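Local structure of virulent strain associated lipoprotein (Borreliella spielmanii A14S, 6FZZ) at residues L22-E27 / Y127-L133; I83-M87 / I158-K163; D107-S112 / I190-K195; N118-T122 / S201-K205; L147-L151 / L204-I208. The protein is an outer surface lipoprotein of the pFam54 family in a Lyme disease spirochaete and may bind glutathione, as a homologous borrelial protein does. Residues are numbered along the deposited sequence.

Contact 1: residues L22-E27 / Y127-L133; sequences LRNLIE and YPKKDNL
Residues 22-27 are alpha helix; residues 127-133 wind through tight, partly 3-10 turns, with Lys-130 N on Tyr-127 O at 3.2 Å. CA atoms pair as Arg-23 with Lys-130 (6.4 Å) and Ile-26 with Tyr-127 (6.3 Å).

In the main polar link, Arg-23 (m, t, t) is long enough to reach a backbone carbonyl across the gap: its NH2 donates to Lys-130 O at 2.7 Å, and its NE adds a weak bond to the same O at 3.1 Å. A water bridges Arg-23 NH2 (2.4 Å) and, weakly, Asp-131 O (2.7 Å).

Charges supplement this. Asp-131 OD1 lies 3.8 Å from Arg-23 NE, a long salt bridge off the guanidinium plane, and Glu-27 OE2 and Lys-130 NZ stand 4.5 Å apart, beyond a salt bridge.

Apolar packing seals the inner side: Ile-26 CD1 meets Leu-133 CD1 at 4.1 Å, Leu-22 CG meets that methyl at 4.3 Å, and Ile-26 CG2 lies at the edge of the Tyr-127 ring, 4.2 Å from CD1.

This is loop-on-helix packing: the connection between helix 105-126 and helix 138-170 lies against helix 15-41, with an arginine holding a loop carbonyl, and Leu-22 and Leu-133 both reach Leu-144 of helix 138-170.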
# COMPACT_ATOMS: atom_id res chain seq x y z
N LEU A 22 5.32 14.20 15.51
CA LEU A 22 5.57 14.15 14.09
C LEU A 22 6.89 13.45 13.80
O LEU A 22 6.96 12.58 12.91
CB LEU A 22 5.49 15.59 13.63
CG LEU A 22 5.14 16.04 12.25
CD1 LEU A 22 4.16 15.14 11.51
CD2 LEU A 22 4.66 17.48 12.37
N ARG A 23 7.92 13.69 14.62
CA ARG A 23 9.12 12.86 14.50
C ARG A 23 8.84 11.45 14.81
O ARG A 23 9.35 10.57 14.15
CB ARG A 23 10.31 13.33 15.39
CG ARG A 23 11.01 14.53 14.84
CD ARG A 23 12.04 15.11 15.82
NE ARG A 23 12.47 16.19 15.03
CZ ARG A 23 12.43 17.48 15.32
NH1 ARG A 23 12.21 17.95 16.55
NH2 ARG A 23 12.77 18.28 14.34
N ASN A 24 8.05 11.19 15.83
CA ASN A 24 7.69 9.82 16.13
C ASN A 24 6.98 9.14 14.95
O ASN A 24 7.27 7.99 14.61
CB ASN A 24 6.79 9.76 17.39
CG ASN A 24 7.63 9.69 18.64
OD1 ASN A 24 8.35 8.71 18.85
ND2 ASN A 24 7.64 10.75 19.40
N LEU A 25 6.00 9.81 14.38
CA LEU A 25 5.28 9.24 13.22
C LEU A 25 6.20 8.92 12.01
O LEU A 25 6.13 7.86 11.39
CB LEU A 25 4.20 10.23 12.77
CG LEU A 25 2.94 10.27 13.62
CD1 LEU A 25 2.14 11.57 13.39
CD2 LEU A 25 2.10 9.03 13.25
N ILE A 26 7.04 9.91 11.69
CA ILE A 26 7.93 9.86 10.55
C ILE A 26 9.00 8.81 10.79
O ILE A 26 9.26 7.94 9.93
CB ILE A 26 8.54 11.24 10.25
CG1 ILE A 26 7.43 12.19 9.81
CG2 ILE A 26 9.69 11.12 9.29
CD1 ILE A 26 7.86 13.64 9.82
N GLU A 27 9.56 8.80 12.01
CA GLU A 27 10.59 7.81 12.29
C GLU A 27 10.01 6.43 12.31
O GLU A 27 10.62 5.49 11.81
CB GLU A 27 11.46 8.19 13.54
CG GLU A 27 12.14 9.56 13.31
CD GLU A 27 13.27 9.89 14.32
OE1 GLU A 27 13.99 8.94 14.70
OE2 GLU A 27 13.45 11.10 14.72
N TYR A 127 11.49 12.21 5.78
CA TYR A 127 12.51 11.62 6.61
C TYR A 127 13.82 12.47 6.66
O TYR A 127 14.26 12.85 7.79
CB TYR A 127 12.69 10.12 6.38
CG TYR A 127 13.70 9.53 7.37
CD1 TYR A 127 13.32 9.16 8.67
CD2 TYR A 127 15.05 9.39 7.02
CE1 TYR A 127 14.24 8.66 9.59
CE2 TYR A 127 15.99 8.88 7.94
CZ TYR A 127 15.58 8.50 9.23
OH TYR A 127 16.50 8.08 10.16
N PRO A 128 14.33 12.89 5.49
CA PRO A 128 15.60 13.66 5.46
C PRO A 128 15.44 15.00 6.01
O PRO A 128 16.42 15.65 6.34
CB PRO A 128 15.96 13.73 3.96
CG PRO A 128 15.18 12.61 3.33
CD PRO A 128 13.93 12.43 4.14
N LYS A 129 14.19 15.47 6.09
CA LYS A 129 13.91 16.78 6.59
C LYS A 129 13.43 16.88 8.05
O LYS A 129 13.05 17.96 8.52
CB LYS A 129 12.82 17.44 5.72
CG LYS A 129 13.12 17.42 4.22
CD LYS A 129 11.90 17.89 3.48
CE LYS A 129 12.16 18.06 1.97
NZ LYS A 129 12.47 16.75 1.35
N LYS A 130 13.39 15.76 8.74
CA LYS A 130 12.65 15.69 9.97
C LYS A 130 13.31 16.54 11.12
O LYS A 130 12.64 16.92 12.05
CB LYS A 130 12.57 14.24 10.41
CG LYS A 130 13.86 13.72 10.93
CD LYS A 130 13.88 12.24 11.14
CE LYS A 130 15.08 11.88 12.02
NZ LYS A 130 16.24 11.42 11.24
N ASP A 131 14.61 16.77 11.03
CA ASP A 131 15.28 17.60 12.06
C ASP A 131 15.14 19.06 11.81
O ASP A 131 15.54 19.88 12.63
CB ASP A 131 16.73 17.14 12.21
CG ASP A 131 16.80 15.73 12.73
OD1 ASP A 131 15.85 15.28 13.44
OD2 ASP A 131 17.77 15.04 12.42
N ASN A 132 14.44 19.39 10.72
CA ASN A 132 14.21 20.73 10.30
C ASN A 132 12.81 21.17 10.50
O ASN A 132 12.49 22.24 10.01
CB ASN A 132 14.48 20.87 8.80
CG ASN A 132 15.90 20.61 8.44
OD1 ASN A 132 16.56 21.46 7.87
ND2 ASN A 132 16.39 19.40 8.73
N LEU A 133 11.97 20.35 11.16
CA LEU A 133 10.58 20.67 11.36
C LEU A 133 10.43 21.90 12.15
O LEU A 133 9.38 22.54 12.03
CB LEU A 133 9.76 19.54 11.98
CG LEU A 133 9.60 18.29 11.07
CD1 LEU A 133 9.27 16.99 11.81
CD2 LEU A 133 8.55 18.59 9.99
O HOH W 1 13.36 20.60 14.01
O HOH W 2 14.67 7.04 12.65

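Contact 2: residues I83-M87 / I158-K163; sequences ILNDM and ISKTFK
A helix end and the turn after it pack against the flank of a long helix. Residues 158-163 are regular alpha helix; Leu-84 is the first residue to leave helical geometry and opens a type I beta turn to Met-87, closed by Met-87 N to Leu-84 O at 3.0 Å. CA of Ile-83 lies 6.2 Å from that of Ser-159, and CA of Met-87 lies 7.7 Å from that of Lys-163.

Ile-83 (t, p) sets CD1 4.0 Å from Ile-158 CG2. Ile-83 O, left without a helical partner at the helix end, accepts from a water at 2.7 Å; the same water accepts from Asp-86 N (3.0 Å) and lies 2.7 Å from Ser-159 OG, whose small hydroxyl leaves room for it. Leu-84 turns CB away, yet CD2 comes within 3.5 Å of Phe-162 CD2. Asp-86 points toward the helix: its O accepts from Lys-163 NZ at 2.8 Å, and its OD2 forms a long salt bridge to NZ at 3.9 Å. Lys-163 folds back through three m angles to meet both. Flexible, extended Met-87 (m, t, t) lays CE 3.8 Å from Phe-162 CB.

Glu-91 of helix 89-102 also pairs with Lys-163. Phe-162 reaches Phe-95 of that helix, Ser-112 of helix 105-126 and Ile-190 of helix 180-209, joining several helices.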
# COMPACT_ATOMS: atom_id res chain seq x y z
N ILE A 83 1.69 -2.90 1.39
CA ILE A 83 0.26 -2.76 1.49
C ILE A 83 -0.35 -4.06 2.01
O ILE A 83 -1.36 -4.05 2.74
CB ILE A 83 -0.39 -2.32 0.14
CG1 ILE A 83 -1.87 -1.90 0.35
CG2 ILE A 83 -0.39 -3.41 -0.92
CD1 ILE A 83 -2.03 -0.63 1.13
N LEU A 84 0.33 -5.18 1.75
CA LEU A 84 -0.14 -6.47 2.32
C LEU A 84 0.61 -6.82 3.61
O LEU A 84 0.81 -7.98 3.94
CB LEU A 84 0.03 -7.57 1.29
CG LEU A 84 -0.71 -7.37 -0.06
CD1 LEU A 84 -0.50 -8.61 -0.93
CD2 LEU A 84 -2.21 -7.14 0.19
N ASN A 85 1.08 -5.82 4.32
CA ASN A 85 2.06 -6.11 5.37
C ASN A 85 1.51 -6.82 6.61
O ASN A 85 2.25 -7.39 7.41
CB ASN A 85 2.84 -4.86 5.71
CG ASN A 85 2.07 -3.90 6.58
OD1 ASN A 85 0.87 -3.66 6.41
ND2 ASN A 85 2.79 -3.31 7.53
N ASP A 86 0.20 -6.86 6.76
CA ASP A 86 -0.29 -7.62 7.88
C ASP A 86 -0.57 -9.08 7.49
O ASP A 86 -1.26 -9.75 8.25
CB ASP A 86 -1.54 -6.90 8.43
CG ASP A 86 -1.92 -7.34 9.86
OD1 ASP A 86 -1.09 -7.97 10.60
OD2 ASP A 86 -3.10 -7.05 10.22
N MET A 87 -0.09 -9.56 6.33
CA MET A 87 -0.29 -10.98 5.91
C MET A 87 0.95 -11.85 6.03
O MET A 87 2.04 -11.39 5.75
CB MET A 87 -0.72 -11.05 4.46
CG MET A 87 -2.06 -10.41 4.22
SD MET A 87 -2.59 -10.60 2.52
CE MET A 87 -4.07 -9.60 2.46
N ILE A 158 -7.35 0.09 3.55
CA ILE A 158 -7.13 -0.91 2.51
C ILE A 158 -6.60 -2.23 3.05
O ILE A 158 -7.10 -3.28 2.69
CB ILE A 158 -6.30 -0.35 1.34
CG1 ILE A 158 -7.15 0.66 0.59
CG2 ILE A 158 -5.83 -1.44 0.36
CD1 ILE A 158 -8.65 0.38 0.65
N SER A 159 -5.59 -2.16 3.93
CA SER A 159 -5.06 -3.33 4.57
C SER A 159 -6.17 -4.08 5.28
O SER A 159 -6.23 -5.33 5.17
CB SER A 159 -3.88 -2.99 5.57
OG SER A 159 -3.69 -4.10 6.40
N LYS A 160 -7.02 -3.39 6.04
CA LYS A 160 -8.14 -4.11 6.67
C LYS A 160 -9.13 -4.68 5.67
O LYS A 160 -9.75 -5.74 5.91
CB LYS A 160 -8.86 -3.24 7.69
CG LYS A 160 -7.98 -2.85 8.87
CD LYS A 160 -8.82 -2.26 9.98
CE LYS A 160 -7.96 -1.73 11.11
NZ LYS A 160 -8.59 -0.51 11.69
N THR A 161 -9.36 -3.97 4.59
CA THR A 161 -10.28 -4.47 3.56
C THR A 161 -9.77 -5.79 3.01
O THR A 161 -10.53 -6.71 2.85
CB THR A 161 -10.49 -3.41 2.45
OG1 THR A 161 -11.01 -2.22 3.08
CG2 THR A 161 -11.50 -3.87 1.36
N PHE A 162 -8.47 -5.87 2.74
CA PHE A 162 -7.86 -7.09 2.20
C PHE A 162 -7.85 -8.25 3.22
O PHE A 162 -8.11 -9.42 2.85
CB PHE A 162 -6.48 -6.82 1.73
CG PHE A 162 -6.40 -5.96 0.49
CD1 PHE A 162 -7.50 -5.77 -0.36
CD2 PHE A 162 -5.20 -5.38 0.18
CE1 PHE A 162 -7.36 -5.00 -1.54
CE2 PHE A 162 -5.06 -4.60 -0.96
CZ PHE A 162 -6.14 -4.41 -1.82
N LYS A 163 -7.60 -7.92 4.48
CA LYS A 163 -7.70 -8.96 5.55
C LYS A 163 -9.10 -9.52 5.70
O LYS A 163 -9.28 -10.73 5.77
CB LYS A 163 -7.15 -8.46 6.87
CG LYS A 163 -5.66 -8.13 6.76
CD LYS A 163 -4.82 -9.35 7.02
CE LYS A 163 -5.05 -9.88 8.44
NZ LYS A 163 -3.88 -10.66 8.87
O HOH W 3 -1.75 -5.44 5.01

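Contact 3: residues D107-S112 / I190-K195; sequences DIFNTS and IVKQIK
Two helices of the all-helical pFam54 bundle run side by side here, nearly parallel: their N-to-C directions differ by 12° and the axes of the short segments approach to 9.4 Å. Both are regular alpha helix, with CA of Ile-108 5.7 Å from that of Val-191 and CA of Thr-111 6.0 Å from that of Lys-195. No hydrogen bond crosses; the interface is held by packing.

Thr-111 and Ile-194 each lose 71 Å² to the opposite helix, and each points its CB toward it. Thr-111 CG2 lies 3.3 Å from Ile-194 CG2 and 3.5 Å from Lys-195 CA. Threonine suits this tight place because its m rotamer turns the methyl across the interface while OG1 of Thr-111 bonds back to Asp-107 O at 2.7 Å, so its polar group is satisfied within its own helix. Ile-194 (m, t) also sends CD1 to Ile-108 CD1 at 3.9 Å.

Val-191, with 67 Å² covered, is a compact branched residue. Val-191 CG2 meets Ile-108 CD1 at 3.6 Å and Val-191 CG1 meets Asp-107 CB at 3.7 Å. Ile-108 (m, m) also brings CD1 to Ile-190 CG2, at 4.0 Å.

Phe-162 of helix 138-170 touches Ile-190, Ile-194 and Ser-112, adding a third helix to the buried face. Ser-112, small enough to sit beside it, places OG 3.6 Å from Ile-194 CD1 and bonds OG to Ile-108 O at a very short 2.5 Å.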
# COMPACT_ATOMS: atom_id res chain seq x y z
N ASP A 107 -6.52 -4.26 -11.60
CA ASP A 107 -7.21 -3.14 -10.96
C ASP A 107 -6.96 -3.19 -9.44
O ASP A 107 -6.86 -2.15 -8.81
CB ASP A 107 -8.74 -3.18 -11.23
CG ASP A 107 -9.10 -2.59 -12.61
OD1 ASP A 107 -8.19 -2.37 -13.40
OD2 ASP A 107 -10.28 -2.37 -12.93
N ILE A 108 -6.93 -4.39 -8.84
CA ILE A 108 -6.63 -4.50 -7.40
C ILE A 108 -5.16 -4.10 -7.12
O ILE A 108 -4.89 -3.31 -6.18
CB ILE A 108 -6.86 -5.97 -6.90
CG1 ILE A 108 -8.32 -6.28 -6.83
CG2 ILE A 108 -6.19 -6.22 -5.55
CD1 ILE A 108 -9.08 -5.63 -5.66
N PHE A 109 -4.22 -4.70 -7.88
CA PHE A 109 -2.80 -4.52 -7.55
C PHE A 109 -2.33 -3.13 -7.97
O PHE A 109 -1.69 -2.42 -7.17
CB PHE A 109 -1.90 -5.63 -8.13
CG PHE A 109 -1.92 -6.89 -7.29
CD1 PHE A 109 -2.93 -7.85 -7.44
CD2 PHE A 109 -0.93 -7.12 -6.35
CE1 PHE A 109 -2.95 -8.99 -6.66
CE2 PHE A 109 -0.94 -8.28 -5.59
CZ PHE A 109 -1.97 -9.18 -5.72
N ASN A 110 -2.69 -2.67 -9.15
CA ASN A 110 -2.18 -1.35 -9.56
C ASN A 110 -2.69 -0.22 -8.66
O ASN A 110 -1.97 0.77 -8.37
CB ASN A 110 -2.51 -1.05 -11.04
CG ASN A 110 -1.71 -1.89 -12.03
OD1 ASN A 110 -0.64 -2.46 -11.73
ND2 ASN A 110 -2.20 -1.91 -13.28
N THR A 111 -3.95 -0.35 -8.25
CA THR A 111 -4.58 0.66 -7.44
C THR A 111 -3.93 0.69 -6.05
O THR A 111 -3.60 1.78 -5.58
CB THR A 111 -6.14 0.51 -7.38
OG1 THR A 111 -6.69 0.51 -8.67
CG2 THR A 111 -6.76 1.70 -6.67
N SER A 112 -3.71 -0.49 -5.47
CA SER A 112 -3.19 -0.68 -4.12
C SER A 112 -1.77 -0.19 -4.05
O SER A 112 -1.38 0.51 -3.11
CB SER A 112 -3.15 -2.22 -3.75
OG SER A 112 -4.41 -2.67 -3.84
N ILE A 190 -14.58 -3.78 -4.01
CA ILE A 190 -13.29 -3.49 -3.37
C ILE A 190 -12.45 -2.57 -4.25
O ILE A 190 -11.85 -1.58 -3.73
CB ILE A 190 -12.57 -4.77 -2.96
CG1 ILE A 190 -13.39 -5.48 -1.90
CG2 ILE A 190 -11.18 -4.49 -2.42
CD1 ILE A 190 -12.87 -6.85 -1.51
N VAL A 191 -12.43 -2.84 -5.57
CA VAL A 191 -11.69 -2.01 -6.50
C VAL A 191 -12.18 -0.57 -6.38
O VAL A 191 -11.40 0.35 -6.22
CB VAL A 191 -11.74 -2.52 -7.95
CG1 VAL A 191 -11.16 -1.50 -8.93
CG2 VAL A 191 -10.94 -3.76 -8.05
N LYS A 192 -13.48 -0.39 -6.39
CA LYS A 192 -14.08 0.93 -6.15
C LYS A 192 -13.62 1.63 -4.86
O LYS A 192 -13.20 2.77 -4.90
CB LYS A 192 -15.61 0.83 -6.18
CG LYS A 192 -16.26 2.10 -6.75
CD LYS A 192 -15.62 2.61 -8.04
CE LYS A 192 -16.25 3.93 -8.51
NZ LYS A 192 -15.90 5.10 -7.64
N GLN A 193 -13.69 0.94 -3.73
CA GLN A 193 -13.16 1.44 -2.49
C GLN A 193 -11.64 1.74 -2.50
O GLN A 193 -11.24 2.78 -1.95
CB GLN A 193 -13.52 0.51 -1.35
CG GLN A 193 -15.00 0.56 -0.99
CD GLN A 193 -15.41 1.89 -0.34
OE1 GLN A 193 -15.15 2.98 -0.87
NE2 GLN A 193 -16.09 1.80 0.81
N ILE A 194 -10.83 0.89 -3.13
CA ILE A 194 -9.38 1.11 -3.13
C ILE A 194 -9.15 2.33 -3.93
O ILE A 194 -8.27 3.09 -3.59
CB ILE A 194 -8.53 0.01 -3.79
CG1 ILE A 194 -8.65 -1.31 -3.12
CG2 ILE A 194 -7.01 0.34 -3.71
CD1 ILE A 194 -7.98 -2.33 -4.01
N LYS A 195 -9.87 2.48 -5.05
CA LYS A 195 -9.61 3.54 -6.00
C LYS A 195 -9.94 4.90 -5.33
O LYS A 195 -9.20 5.86 -5.53
CB LYS A 195 -10.45 3.35 -7.26
CG LYS A 195 -10.17 4.35 -8.35
CD LYS A 195 -8.82 4.08 -8.99
CE LYS A 195 -8.48 5.04 -10.10
NZ LYS A 195 -7.83 6.28 -9.63

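Contact 4: residues N118-T122 / S201-K205; sequences NIDYT and SEKLK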
# COMPACT_ATOMS: atom_id res chain seq x y z
N ASN A 118 2.30 6.30 -2.80
CA ASN A 118 2.13 7.69 -2.37
C ASN A 118 2.61 7.83 -0.94
O ASN A 118 3.15 8.85 -0.55
CB ASN A 118 0.68 8.17 -2.54
CG ASN A 118 0.30 8.37 -3.99
OD1 ASN A 118 1.17 8.61 -4.82
ND2 ASN A 118 -1.02 8.28 -4.30
N ILE A 119 2.32 6.82 -0.14
CA ILE A 119 2.82 6.78 1.24
C ILE A 119 4.34 6.72 1.28
O ILE A 119 4.98 7.45 2.02
CB ILE A 119 2.20 5.61 2.03
CG1 ILE A 119 0.74 5.99 2.31
CG2 ILE A 119 2.94 5.37 3.34
CD1 ILE A 119 -0.13 4.89 2.79
N ASP A 120 4.90 5.81 0.51
CA ASP A 120 6.38 5.62 0.43
C ASP A 120 7.08 6.91 0.03
O ASP A 120 8.08 7.30 0.65
CB ASP A 120 6.68 4.55 -0.60
CG ASP A 120 8.13 4.09 -0.53
OD1 ASP A 120 8.52 3.46 0.47
OD2 ASP A 120 8.89 4.49 -1.38
N TYR A 121 6.57 7.57 -1.01
CA TYR A 121 7.12 8.82 -1.49
C TYR A 121 7.05 9.90 -0.45
O TYR A 121 7.99 10.66 -0.26
CB TYR A 121 6.40 9.28 -2.78
CG TYR A 121 7.07 10.44 -3.46
CD1 TYR A 121 8.07 10.24 -4.39
CD2 TYR A 121 6.70 11.74 -3.18
CE1 TYR A 121 8.70 11.32 -5.05
CE2 TYR A 121 7.33 12.84 -3.78
CZ TYR A 121 8.32 12.64 -4.74
OH TYR A 121 8.93 13.74 -5.38
N THR A 122 5.92 9.98 0.25
CA THR A 122 5.81 10.94 1.29
C THR A 122 6.83 10.65 2.43
O THR A 122 7.41 11.59 2.95
CB THR A 122 4.35 10.99 1.84
OG1 THR A 122 3.45 11.26 0.74
CG2 THR A 122 4.19 12.10 2.86
N SER A 201 -5.21 9.47 -1.26
CA SER A 201 -3.79 9.47 -0.95
C SER A 201 -2.99 10.40 -1.83
O SER A 201 -2.05 11.06 -1.37
CB SER A 201 -3.24 8.02 -0.98
OG SER A 201 -3.19 7.53 -2.31
N GLU A 202 -3.38 10.51 -3.11
CA GLU A 202 -2.77 11.44 -4.04
C GLU A 202 -2.87 12.90 -3.57
O GLU A 202 -1.89 13.62 -3.59
CB GLU A 202 -3.41 11.29 -5.44
CG GLU A 202 -2.95 12.27 -6.47
CD GLU A 202 -1.48 12.15 -6.79
OE1 GLU A 202 -0.95 11.04 -6.84
OE2 GLU A 202 -0.83 13.20 -6.96
N LYS A 203 -4.07 13.31 -3.17
CA LYS A 203 -4.30 14.67 -2.65
C LYS A 203 -3.57 14.93 -1.29
O LYS A 203 -3.01 16.01 -1.08
CB LYS A 203 -5.81 14.84 -2.49
CG LYS A 203 -6.31 16.21 -2.03
CD LYS A 203 -6.70 16.23 -0.59
CE LYS A 203 -7.53 17.47 -0.21
NZ LYS A 203 -6.81 18.73 -0.56
N LEU A 204 -3.64 13.99 -0.37
CA LEU A 204 -2.92 14.11 0.92
C LEU A 204 -1.45 14.22 0.70
O LEU A 204 -0.78 15.07 1.30
CB LEU A 204 -3.20 12.88 1.82
CG LEU A 204 -4.66 12.74 2.25
CD1 LEU A 204 -4.89 11.43 2.92
CD2 LEU A 204 -5.12 13.91 3.13
N LYS A 205 -0.92 13.33 -0.14
CA LYS A 205 0.48 13.48 -0.58
C LYS A 205 0.77 14.88 -1.15
O LYS A 205 1.74 15.59 -0.72
CB LYS A 205 0.86 12.40 -1.60
CG LYS A 205 2.23 12.58 -2.28
CD LYS A 205 2.52 11.69 -3.50
CE LYS A 205 1.70 12.09 -4.73
NZ LYS A 205 1.81 11.18 -5.85
O HOH W 4 -1.76 8.70 -7.06
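Asn-118 extends its amide against Ser-201, Glu-202 and Lys-205, and 95 Å² of it is covered by the other helix. An amide can give and accept at once: Asn-118 ND2 donates to Ser-201 OG at 3.0 Å, while OD1 accepts from Lys-205 NZ at 2.8 Å. The hydroxyl of Ser-201 also pairs with the carbonyl of Gln-198 in its own helix. Lys-205 NZ makes a salt bridge with Glu-202 OE1, 2.9 Å away, and a water joins that OE1 (2.5 Å) to Asn-118 ND2 (2.9 Å). A tetraethylene glycol, probably from the crystallisation liquor, also accepts from Lys-205 NZ.

The aliphatic part of Lys-205 serves as packing surface, its CG 3.5 Å from Thr-122 OG1 and its CD 4.2 Å from Tyr-121 CD2. Thr-122 OG1 donates to Asn-118 O at 2.7 Å.

The segments, whose axes run 12° from parallel and approach to 9.7 Å, thus meet through a polar network. Leu-151 of helix 138-170 packs against Ile-119, Thr-122 and Ser-201, so a third helix lies against both.

Contact 5: residues L147-L151 / L204-I208; sequences LFEKL and LKSDI
An antiparallel helix pair of the bundle meets here through a leucine and isoleucine seam: the segment axes approach to 9.5 Å at a signed crossing angle of -155°, both backbones are alpha helical, and the CA atoms of Leu-147 and Leu-204 lie 5.9 Å apart. No hydrogen bond crosses.

Leu-204 (m, t) points toward helix 138-170 and has 94 Å² covered by it. Leu-204 CD2 meets Leu-147 CD2 at 3.9 Å, and Leu-204 CD1 lies over the backbone, 3.5 Å from Leu-151 N and 3.7 Å from Lys-150 C. Three residues on, Asp-207 borders the seam: CB touches Leu-147 CD1 at 3.7 Å, while its carboxylate pairs with Lys-203. Ile-208 (m, t), one turn beyond Leu-204, sets CG1 3.6 Å from Leu-147 CB and CD1 4.2 Å from Leu-151 CD2.

Thr-122 of helix 105-126 packs on Leu-151 and Ile-208, and Phe-148 reaches across to helix 15-41. Ile-208 CD1 ends at the edge of the Phe-148 ring, 4.1 Å from its CD1.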
# COMPACT_ATOMS: atom_id res chain seq x y z
N LEU A 147 -2.46 15.70 8.11
CA LEU A 147 -2.38 15.15 6.72
C LEU A 147 -1.67 13.78 6.71
O LEU A 147 -2.13 12.81 6.13
CB LEU A 147 -1.69 16.13 5.80
CG LEU A 147 -2.47 17.42 5.48
CD1 LEU A 147 -1.55 18.38 4.77
CD2 LEU A 147 -3.65 17.18 4.58
N PHE A 148 -0.59 13.68 7.46
CA PHE A 148 0.21 12.45 7.47
C PHE A 148 -0.52 11.31 8.12
O PHE A 148 -0.52 10.15 7.64
CB PHE A 148 1.55 12.71 8.19
CG PHE A 148 2.53 11.63 7.95
CD1 PHE A 148 2.84 11.21 6.64
CD2 PHE A 148 3.17 11.00 9.00
CE1 PHE A 148 3.76 10.22 6.40
CE2 PHE A 148 4.12 10.05 8.76
CZ PHE A 148 4.40 9.62 7.47
N GLU A 149 -1.21 11.62 9.21
CA GLU A 149 -2.07 10.66 9.85
C GLU A 149 -3.19 10.19 8.99
O GLU A 149 -3.49 8.97 8.95
CB GLU A 149 -2.64 11.19 11.19
CG GLU A 149 -1.59 11.34 12.22
CD GLU A 149 -2.17 11.80 13.58
OE1 GLU A 149 -3.30 12.26 13.63
OE2 GLU A 149 -1.47 11.75 14.60
N LYS A 150 -3.84 11.13 8.34
CA LYS A 150 -4.88 10.78 7.37
C LYS A 150 -4.29 9.90 6.24
O LYS A 150 -4.89 8.85 5.87
CB LYS A 150 -5.52 12.03 6.76
CG LYS A 150 -6.47 12.75 7.72
CD LYS A 150 -7.36 13.75 6.99
CE LYS A 150 -6.62 15.05 6.70
NZ LYS A 150 -7.43 16.12 6.01
N LEU A 151 -3.10 10.28 5.73
CA LEU A 151 -2.44 9.45 4.67
C LEU A 151 -2.19 8.02 5.15
O LEU A 151 -2.57 7.06 4.45
CB LEU A 151 -1.11 10.11 4.22
CG LEU A 151 -0.28 9.40 3.15
CD1 LEU A 151 -1.13 9.26 1.89
CD2 LEU A 151 0.94 10.26 2.91
N LEU A 204 -3.64 13.99 -0.37
CA LEU A 204 -2.92 14.11 0.92
C LEU A 204 -1.45 14.22 0.70
O LEU A 204 -0.78 15.07 1.30
CB LEU A 204 -3.20 12.88 1.82
CG LEU A 204 -4.66 12.74 2.25
CD1 LEU A 204 -4.89 11.43 2.92
CD2 LEU A 204 -5.12 13.91 3.13
N LYS A 205 -0.92 13.33 -0.14
CA LYS A 205 0.48 13.48 -0.58
C LYS A 205 0.77 14.88 -1.15
O LYS A 205 1.74 15.59 -0.72
CB LYS A 205 0.86 12.40 -1.60
CG LYS A 205 2.23 12.58 -2.28
CD LYS A 205 2.52 11.69 -3.50
CE LYS A 205 1.70 12.09 -4.73
NZ LYS A 205 1.81 11.18 -5.85
N SER A 206 -0.02 15.30 -2.15
CA SER A 206 0.22 16.62 -2.80
C SER A 206 0.10 17.74 -1.71
O SER A 206 0.89 18.67 -1.65
CB SER A 206 -0.78 16.87 -3.95
OG SER A 206 -0.59 15.80 -4.88
N ASP A 207 -0.82 17.61 -0.80
CA ASP A 207 -0.91 18.65 0.21
C ASP A 207 0.36 18.67 1.11
O ASP A 207 0.85 19.74 1.46
CB ASP A 207 -2.10 18.49 1.07
CG ASP A 207 -3.42 18.85 0.37
OD1 ASP A 207 -3.45 19.52 -0.68
OD2 ASP A 207 -4.44 18.46 0.93
N ILE A 208 0.87 17.49 1.48
CA ILE A 208 2.12 17.41 2.27
C ILE A 208 3.29 17.94 1.51
O ILE A 208 4.07 18.78 2.07
CB ILE A 208 2.39 16.01 2.79
CG1 ILE A 208 1.32 15.70 3.84
CG2 ILE A 208 3.83 15.95 3.33
CD1 ILE A 208 1.30 14.25 4.30

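In the fold
From the N terminus, helix 15-41 enters contact 1, which closes when the chain returns in the loop after helix 105-126. Within that span begin contacts 2, 3 and 4, whose partners lie farther on, so each crosses contact 1. Contact 2 closes on helix 138-170; contacts 3 and 4 close later on helix 180-209, crossing contact 2 and each other. Contact 5 opens on helix 138-170 after contact 1 has closed, crosses contacts 2 and 3, and ends with contact 4 on helix 180-209, sharing Leu-204 and Lys-205. Phe-162 joins contact 2 to contact 3, Leu-151 joins contacts 4 and 5, and Phe-148 links contact 5 to contact 1, tying the N-terminal helix to the bundle.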